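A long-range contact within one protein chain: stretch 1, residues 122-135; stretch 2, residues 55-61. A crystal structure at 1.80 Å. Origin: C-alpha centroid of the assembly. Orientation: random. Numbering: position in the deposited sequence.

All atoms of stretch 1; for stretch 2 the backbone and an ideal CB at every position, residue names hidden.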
ATOM      1  N   PHE A 122      10.018  -7.771   9.099  1.00 26.95           N
ATOM      2  CA  PHE A 122       9.548  -6.477   9.573  1.00 24.28           C
ATOM      3  C   PHE A 122       8.074  -6.431   9.954  1.00 24.42           C
ATOM      4  O   PHE A 122       7.547  -5.339  10.174  1.00 25.99           O
ATOM      5  CB  PHE A 122       9.815  -5.401   8.512  1.00 23.18           C
ATOM      6  CG  PHE A 122       9.366  -5.784   7.139  1.00 27.21           C
ATOM      7  CD1 PHE A 122       8.024  -6.032   6.871  1.00 28.18           C
ATOM      8  CD2 PHE A 122      10.278  -5.899   6.112  1.00 24.40           C
ATOM      9  CE1 PHE A 122       7.606  -6.408   5.606  1.00 25.77           C
ATOM     10  CE2 PHE A 122       9.861  -6.272   4.838  1.00 24.97           C
ATOM     11  CZ  PHE A 122       8.525  -6.514   4.586  1.00 24.50           C
ATOM     12  N   PHE A 123       7.389  -7.581  10.028  1.00 23.20           N
ATOM     13  CA  PHE A 123       5.939  -7.536  10.193  1.00 23.95           C
ATOM     14  C   PHE A 123       5.531  -6.745  11.433  1.00 28.98           C
ATOM     15  O   PHE A 123       4.678  -5.853  11.352  1.00 27.31           O
ATOM     16  CB  PHE A 123       5.338  -8.940  10.250  1.00 27.45           C
ATOM     17  CG  PHE A 123       3.845  -8.927  10.435  1.00 26.32           C
ATOM     18  CD1 PHE A 123       2.994  -8.855   9.339  1.00 22.82           C
ATOM     19  CD2 PHE A 123       3.290  -8.938  11.703  1.00 27.10           C
ATOM     20  CE1 PHE A 123       1.616  -8.823   9.508  1.00 24.87           C
ATOM     21  CE2 PHE A 123       1.917  -8.903  11.874  1.00 32.02           C
ATOM     22  CZ  PHE A 123       1.084  -8.844  10.775  1.00 28.86           C
ATOM     23  N   SER A 124       6.086  -7.081  12.601  1.00 22.68           N
ATOM     24  CA  SER A 124       5.627  -6.404  13.814  1.00 25.91           C
ATOM     25  C   SER A 124       6.004  -4.927  13.796  1.00 21.80           C
ATOM     26  O   SER A 124       5.231  -4.077  14.259  1.00 29.25           O
ATOM     27  CB  SER A 124       6.185  -7.089  15.064  1.00 31.71           C
ATOM     28  OG  SER A 124       7.577  -6.883  15.195  1.00 46.63           O
ATOM     29  N   GLU A 125       7.172  -4.595  13.243  1.00 21.69           N
ATOM     30  CA  GLU A 125       7.566  -3.192  13.161  1.00 25.51           C
ATOM     31  C   GLU A 125       6.675  -2.414  12.202  1.00 25.88           C
ATOM     32  O   GLU A 125       6.324  -1.256  12.468  1.00 23.50           O
ATOM     33  CB  GLU A 125       9.020  -3.083  12.727  1.00 25.22           C
ATOM     34  CG  GLU A 125      10.019  -3.605  13.756  1.00 25.48           C
ATOM     35  CD  GLU A 125      10.289  -5.093  13.647  1.00 34.00           C
ATOM     36  OE1 GLU A 125      11.141  -5.585  14.418  1.00 35.79           O
ATOM     37  OE2 GLU A 125       9.654  -5.769  12.802  1.00 27.42           O
ATOM     38  N   ALA A 126       6.329  -3.017  11.062  1.00 22.15           N
ATOM     39  CA  ALA A 126       5.448  -2.340  10.113  1.00 24.74           C
ATOM     40  C   ALA A 126       4.055  -2.161  10.695  1.00 24.03           C
ATOM     41  O   ALA A 126       3.443  -1.091  10.554  1.00 22.06           O
ATOM     42  CB  ALA A 126       5.375  -3.132   8.806  1.00 24.43           C
ATOM     43  N   ASP A 127       3.529  -3.209  11.331  1.00 24.95           N
ATOM     44  CA  ASP A 127       2.213  -3.115  11.955  1.00 27.92           C
ATOM     45  C   ASP A 127       2.197  -2.037  13.027  1.00 25.01           C
ATOM     46  O   ASP A 127       1.254  -1.239  13.109  1.00 26.50           O
ATOM     47  CB  ASP A 127       1.822  -4.471  12.543  1.00 27.89           C
ATOM     48  CG  ASP A 127       0.364  -4.536  12.922  1.00 35.73           C
ATOM     49  OD1 ASP A 127      -0.478  -4.476  12.005  1.00 31.55           O
ATOM     50  OD2 ASP A 127       0.068  -4.647  14.131  1.00 42.00           O
ATOM     51  N   SER A 128       3.249  -1.983  13.839  1.00 24.41           N
ATOM     52  CA  SER A 128       3.346  -0.947  14.866  1.00 25.97           C
ATOM     53  C   SER A 128       3.430   0.453  14.258  1.00 27.83           C
ATOM     54  O   SER A 128       2.816   1.401  14.769  1.00 24.25           O
ATOM     55  CB  SER A 128       4.563  -1.222  15.753  1.00 26.94           C
ATOM     56  OG  SER A 128       4.662  -0.228  16.764  1.00 41.36           O
ATOM     57  N   TRP A 129       4.198   0.610  13.176  1.00 25.58           N
ATOM     58  CA  TRP A 129       4.337   1.921  12.539  1.00 23.43           C
ATOM     59  C   TRP A 129       3.007   2.395  11.959  1.00 26.88           C
ATOM     60  O   TRP A 129       2.611   3.554  12.150  1.00 23.64           O
ATOM     61  CB  TRP A 129       5.423   1.844  11.460  1.00 21.35           C
ATOM     62  CG  TRP A 129       5.884   3.136  10.813  1.00 22.76           C
ATOM     63  CD1 TRP A 129       7.004   3.847  11.124  1.00 26.15           C
ATOM     64  CD2 TRP A 129       5.273   3.811   9.708  1.00 23.26           C
ATOM     65  NE1 TRP A 129       7.124   4.930  10.291  1.00 26.51           N
ATOM     66  CE2 TRP A 129       6.070   4.936   9.415  1.00 25.04           C
ATOM     67  CE3 TRP A 129       4.121   3.582   8.950  1.00 23.12           C
ATOM     68  CZ2 TRP A 129       5.757   5.829   8.393  1.00 28.74           C
ATOM     69  CZ3 TRP A 129       3.811   4.464   7.924  1.00 23.65           C
ATOM     70  CH2 TRP A 129       4.625   5.573   7.654  1.00 23.18           C
ATOM     71  N   LEU A 130       2.295   1.501  11.268  1.00 25.17           N
ATOM     72  CA  LEU A 130       1.003   1.845  10.678  1.00 24.38           C
ATOM     73  C   LEU A 130      -0.031   2.178  11.749  1.00 24.09           C
ATOM     74  O   LEU A 130      -0.767   3.167  11.623  1.00 24.11           O
ATOM     75  CB  LEU A 130       0.534   0.688   9.793  1.00 20.15           C
ATOM     76  CG  LEU A 130       1.424   0.561   8.554  1.00 21.35           C
ATOM     77  CD1 LEU A 130       1.324  -0.861   7.966  1.00 27.04           C
ATOM     78  CD2 LEU A 130       1.061   1.615   7.517  1.00 23.40           C
ATOM     79  N   ARG A 131      -0.105   1.377  12.816  1.00 23.68           N
ATOM     80  CA  ARG A 131      -1.015   1.709  13.908  1.00 25.17           C
ATOM     81  C   ARG A 131      -0.617   3.030  14.563  1.00 31.77           C
ATOM     82  O   ARG A 131      -1.480   3.813  14.975  1.00 31.34           O
ATOM     83  CB  ARG A 131      -1.038   0.590  14.945  1.00 32.04           C
ATOM     84  CG  ARG A 131      -1.700  -0.708  14.478  1.00 35.76           C
ATOM     85  CD  ARG A 131      -1.912  -1.673  15.641  1.00 46.87           C
ATOM     86  NE  ARG A 131      -0.693  -2.392  16.019  1.00 52.12           N
ATOM     87  CZ  ARG A 131       0.131  -2.026  17.001  1.00 56.69           C
ATOM     88  NH1 ARG A 131      -0.124  -0.940  17.719  1.00 63.81           N
ATOM     89  NH2 ARG A 131       1.213  -2.750  17.266  1.00 53.45           N
ATOM     90  N   GLY A 132       0.686   3.293  14.657  1.00 29.64           N
ATOM     91  CA  GLY A 132       1.143   4.558  15.217  1.00 27.31           C
ATOM     92  C   GLY A 132       0.744   5.749  14.367  1.00 30.34           C
ATOM     93  O   GLY A 132       0.315   6.780  14.890  1.00 26.36           O
ATOM     94  N   LYS A 133       0.856   5.620  13.045  1.00 25.24           N
ATOM     95  CA  LYS A 133       0.424   6.704  12.178  1.00 26.65           C
ATOM     96  C   LYS A 133      -1.089   6.876  12.239  1.00 27.68           C
ATOM     97  O   LYS A 133      -1.596   8.007  12.219  1.00 29.52           O
ATOM     98  CB  LYS A 133       0.889   6.442  10.749  1.00 27.21           C
ATOM     99  CG  LYS A 133       2.379   6.588  10.524  1.00 26.91           C
ATOM    100  CD  LYS A 133       2.911   7.899  11.089  1.00 28.65           C
ATOM    101  CE  LYS A 133       4.309   8.203  10.579  1.00 31.85           C
ATOM    102  NZ  LYS A 133       5.049   9.089  11.522  1.00 39.52           N
ATOM    103  N   MET A 134      -1.830   5.774  12.346  1.00 24.97           N
ATOM    104  CA  MET A 134      -3.274   5.911  12.485  1.00 24.21           C
ATOM    105  C   MET A 134      -3.644   6.604  13.791  1.00 32.53           C
ATOM    106  O   MET A 134      -4.608   7.380  13.824  1.00 30.92           O
ATOM    107  CB  MET A 134      -3.964   4.555  12.382  1.00 32.31           C
ATOM    108  CG  MET A 134      -5.468   4.705  12.187  1.00 35.79           C
ATOM    109  SD  MET A 134      -6.171   3.305  11.330  1.00 39.56           S
ATOM    110  CE  MET A 134      -5.704   2.005  12.478  1.00 46.19           C
ATOM    111  N   ASP A 135      -2.873   6.373  14.862  1.00 31.62           N
ATOM    112  CA  ASP A 135      -3.106   7.071  16.127  1.00 34.76           C
ATOM    113  C   ASP A 135      -2.969   8.584  16.006  1.00 32.28           C
ATOM    114  O   ASP A 135      -3.423   9.309  16.900  1.00 35.41           O
ATOM    115  CB  ASP A 135      -2.136   6.573  17.210  1.00 32.69           C
ATOM    116  CG  ASP A 135      -2.453   5.167  17.682  1.00 47.11           C
ATOM    117  OD1 ASP A 135      -3.561   4.675  17.384  1.00 51.40           O
ATOM    118  OD2 ASP A 135      -1.592   4.553  18.350  1.00 53.49           O
ATOM    119  N   UNK A  55       0.745 -15.851   7.161  1.00 31.52           N
ATOM    120  CA  UNK A  55      -0.142 -15.362   6.133  1.00 31.67           C
ATOM    121  C   UNK A  55      -1.136 -14.321   6.598  1.00 30.94           C
ATOM    122  O   UNK A  55      -1.979 -13.894   5.796  1.00 30.44           O
ATOM    123  CB  UNK A  55      -0.902 -16.541   5.522  1.00 31.67           C
ATOM    124  N   UNK A  56      -1.079 -13.913   7.869  1.00 27.03           N
ATOM    125  CA  UNK A  56      -1.932 -12.831   8.346  1.00 27.68           C
ATOM    126  C   UNK A  56      -1.641 -11.572   7.541  1.00 31.67           C
ATOM    127  O   UNK A  56      -0.478 -11.176   7.383  1.00 28.51           O
ATOM    128  CB  UNK A  56      -1.719 -12.581   9.840  1.00 27.68           C
ATOM    129  N   UNK A  57      -2.704 -10.929   7.046  1.00 26.65           N
ATOM    130  CA  UNK A  57      -2.633  -9.849   6.067  1.00 24.84           C
ATOM    131  C   UNK A  57      -3.318  -8.593   6.601  1.00 29.03           C
ATOM    132  O   UNK A  57      -4.397  -8.668   7.193  1.00 30.22           O
ATOM    133  CB  UNK A  57      -3.272 -10.281   4.746  1.00 24.84           C
ATOM    134  N   UNK A  58      -2.689  -7.439   6.383  1.00 23.31           N
ATOM    135  CA  UNK A  58      -3.250  -6.130   6.701  1.00 25.01           C
ATOM    136  C   UNK A  58      -3.192  -5.236   5.471  1.00 23.37           C
ATOM    137  O   UNK A  58      -2.321  -5.384   4.615  1.00 23.84           O
ATOM    138  CB  UNK A  58      -2.504  -5.485   7.871  1.00 25.01           C
ATOM    139  N   UNK A  59      -4.097  -4.263   5.415  1.00 23.13           N
ATOM    140  CA  UNK A  59      -4.065  -3.253   4.367  1.00 21.84           C
ATOM    141  C   UNK A  59      -4.278  -1.885   4.997  1.00 21.76           C
ATOM    142  O   UNK A  59      -5.207  -1.703   5.791  1.00 20.43           O
ATOM    143  CB  UNK A  59      -5.122  -3.533   3.297  1.00 21.84           C
ATOM    144  N   UNK A  60      -3.395  -0.937   4.663  1.00 24.20           N
ATOM    145  CA  UNK A  60      -3.471   0.434   5.141  1.00 20.86           C
ATOM    146  C   UNK A  60      -3.310   1.392   3.975  1.00 20.26           C
ATOM    147  O   UNK A  60      -2.652   1.080   2.977  1.00 19.34           O
ATOM    148  CB  UNK A  60      -2.408   0.700   6.209  1.00 20.86           C
ATOM    149  N   UNK A  61      -3.895   2.580   4.119  1.00 20.53           N
ATOM    150  CA  UNK A  61      -3.698   3.622   3.126  1.00 20.15           C
ATOM    151  C   UNK A  61      -3.913   4.978   3.787  1.00 22.20           C
ATOM    152  O   UNK A  61      -4.501   5.081   4.865  1.00 23.00           O
ATOM    153  CB  UNK A  61      -4.642   3.435   1.936  1.00 20.15           C
TER

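Position 55 lies beyond the reach of the helix: nothing of residues 122-135 comes within 5.5 Å of its ideal CB. The backbone decides instead. A phi of 79° favours glycine. The residue is Gly55.

At position 56 the CA-to-CB bond points toward the helix, and the ideal CB sits 4.8 Å from Phe123 CZ. The end of an aromatic ring invites an apolar side chain of modest size, such as valine, isoleucine or leucine. The deposited Val56 takes chi1 t and brings CG1 to 4.4 Å from Phe123 CZ, a loose apolar contact. Its backbone comes closer, with Val56 O 3.8 Å from Phe123 CE1.

Position 57 begins the strand and points away, so stretch 1 sets no demand there. A beta-branched residue would suit the extended backbone. Thr57 also turns its hydroxyl back, OG1 donating to Gly55 O at 2.9 Å.

Position 58 points toward the helix again, its ideal CB 4.7 Å from Asp127 OD1. A carboxylate so near suggests lysine or arginine, or a neutral donor such as asparagine or glutamine; another acid would be a poor choice. The residue is Arg58, yet the charges stop short of a salt bridge: its NE stays 4.1 Å from Asp127 OD1, while CG approaches that oxygen to 3.9 Å. Asp127 has a partner within its own helix, since its OD2 accepts from Arg131 NE at 3.0 Å in a salt bridge.

Position 59 points away and is free of the helix. Many strand formers would fit; the Tyr59 hydroxyl donates a hydrogen bond to the side chain of position 61.

At position 60 the ideal CB points toward the helix and lies 3.8 Å from Leu130 CD2. Stretch 1 offers the apolar side chains of Leu130 and Met134 and, beyond them, the carboxylate of Asp127. Leucine, methionine or phenylalanine could meet the apolar part, but a long side chain with a polar tip could serve both. Tyr60 does so, and carries most of the strand's share of the contact. Leu130 CB sits over one ring face, 3.7 Å from the ring centroid and 3° off its normal, while Met134 CE meets the edge, 3.8 Å from Tyr60 CE2. Tyr60 OH lies 3.5 Å from Arg131 CG, and a water bridges Tyr60 OH (2.6 Å) and Asp127 OD1 (2.5 Å), donating to the carboxylate.

Position 61 points away once more, keeping the alternation of the strand. Polar, charged or beta-branched residues would all fit as far as stretch 1 is concerned. Glu61 accepts the bond from Tyr59, OH to OE1, at 2.8 Å.

Stretch 2 55-61: GVTRYYE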
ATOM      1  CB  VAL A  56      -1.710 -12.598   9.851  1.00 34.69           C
ATOM      2  CG1 VAL A  56      -2.456 -11.359  10.312  1.00 33.34           C
ATOM      3  CG2 VAL A  56      -2.152 -13.822  10.663  1.00 36.21           C
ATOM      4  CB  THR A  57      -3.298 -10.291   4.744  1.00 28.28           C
ATOM      5  OG1 THR A  57      -2.661 -11.484   4.272  1.00 32.37           O
ATOM      6  CG2 THR A  57      -3.171  -9.232   3.665  1.00 28.64           C
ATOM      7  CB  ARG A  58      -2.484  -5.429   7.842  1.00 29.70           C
ATOM      8  CG  ARG A  58      -2.285  -6.285   9.069  1.00 32.29           C
ATOM      9  CD  ARG A  58      -3.602  -6.469   9.779  1.00 36.84           C
ATOM     10  NE  ARG A  58      -3.430  -7.132  11.064  1.00 49.93           N
ATOM     11  CZ  ARG A  58      -4.019  -8.275  11.401  1.00 56.62           C
ATOM     12  NH1 ARG A  58      -4.825  -8.900  10.542  1.00 53.78           N
ATOM     13  NH2 ARG A  58      -3.800  -8.797  12.601  1.00 65.91           N
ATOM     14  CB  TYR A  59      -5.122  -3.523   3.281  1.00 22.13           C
ATOM     15  CG  TYR A  59      -5.161  -2.438   2.229  1.00 21.27           C
ATOM     16  CD1 TYR A  59      -6.029  -1.354   2.356  1.00 21.88           C
ATOM     17  CD2 TYR A  59      -4.310  -2.473   1.130  1.00 22.59           C
ATOM     18  CE1 TYR A  59      -6.049  -0.335   1.411  1.00 19.92           C
ATOM     19  CE2 TYR A  59      -4.314  -1.453   0.187  1.00 20.07           C
ATOM     20  CZ  TYR A  59      -5.183  -0.396   0.333  1.00 21.91           C
ATOM     21  OH  TYR A  59      -5.215   0.608  -0.603  1.00 23.89           O
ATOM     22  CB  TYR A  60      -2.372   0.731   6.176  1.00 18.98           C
ATOM     23  CG  TYR A  60      -2.647   0.210   7.564  1.00 23.13           C
ATOM     24  CD1 TYR A  60      -2.437  -1.132   7.896  1.00 24.77           C
ATOM     25  CD2 TYR A  60      -3.106   1.068   8.551  1.00 25.49           C
ATOM     26  CE1 TYR A  60      -2.688  -1.594   9.196  1.00 29.68           C
ATOM     27  CE2 TYR A  60      -3.355   0.628   9.840  1.00 28.92           C
ATOM     28  CZ  TYR A  60      -3.150  -0.692  10.164  1.00 31.42           C
ATOM     29  OH  TYR A  60      -3.418  -1.082  11.460  1.00 32.54           O
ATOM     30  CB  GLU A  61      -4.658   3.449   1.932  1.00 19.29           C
ATOM     31  CG  GLU A  61      -6.116   3.524   2.336  1.00 20.38           C
ATOM     32  CD  GLU A  61      -7.041   2.915   1.301  1.00 25.25           C
ATOM     33  OE1 GLU A  61      -6.647   2.865   0.121  1.00 24.76           O
ATOM     34  OE2 GLU A  61      -8.156   2.500   1.679  1.00 25.67           O
TER
HETATM   35  O   HOH W   1      -2.820  -3.579  11.922  1.00 34.67           O
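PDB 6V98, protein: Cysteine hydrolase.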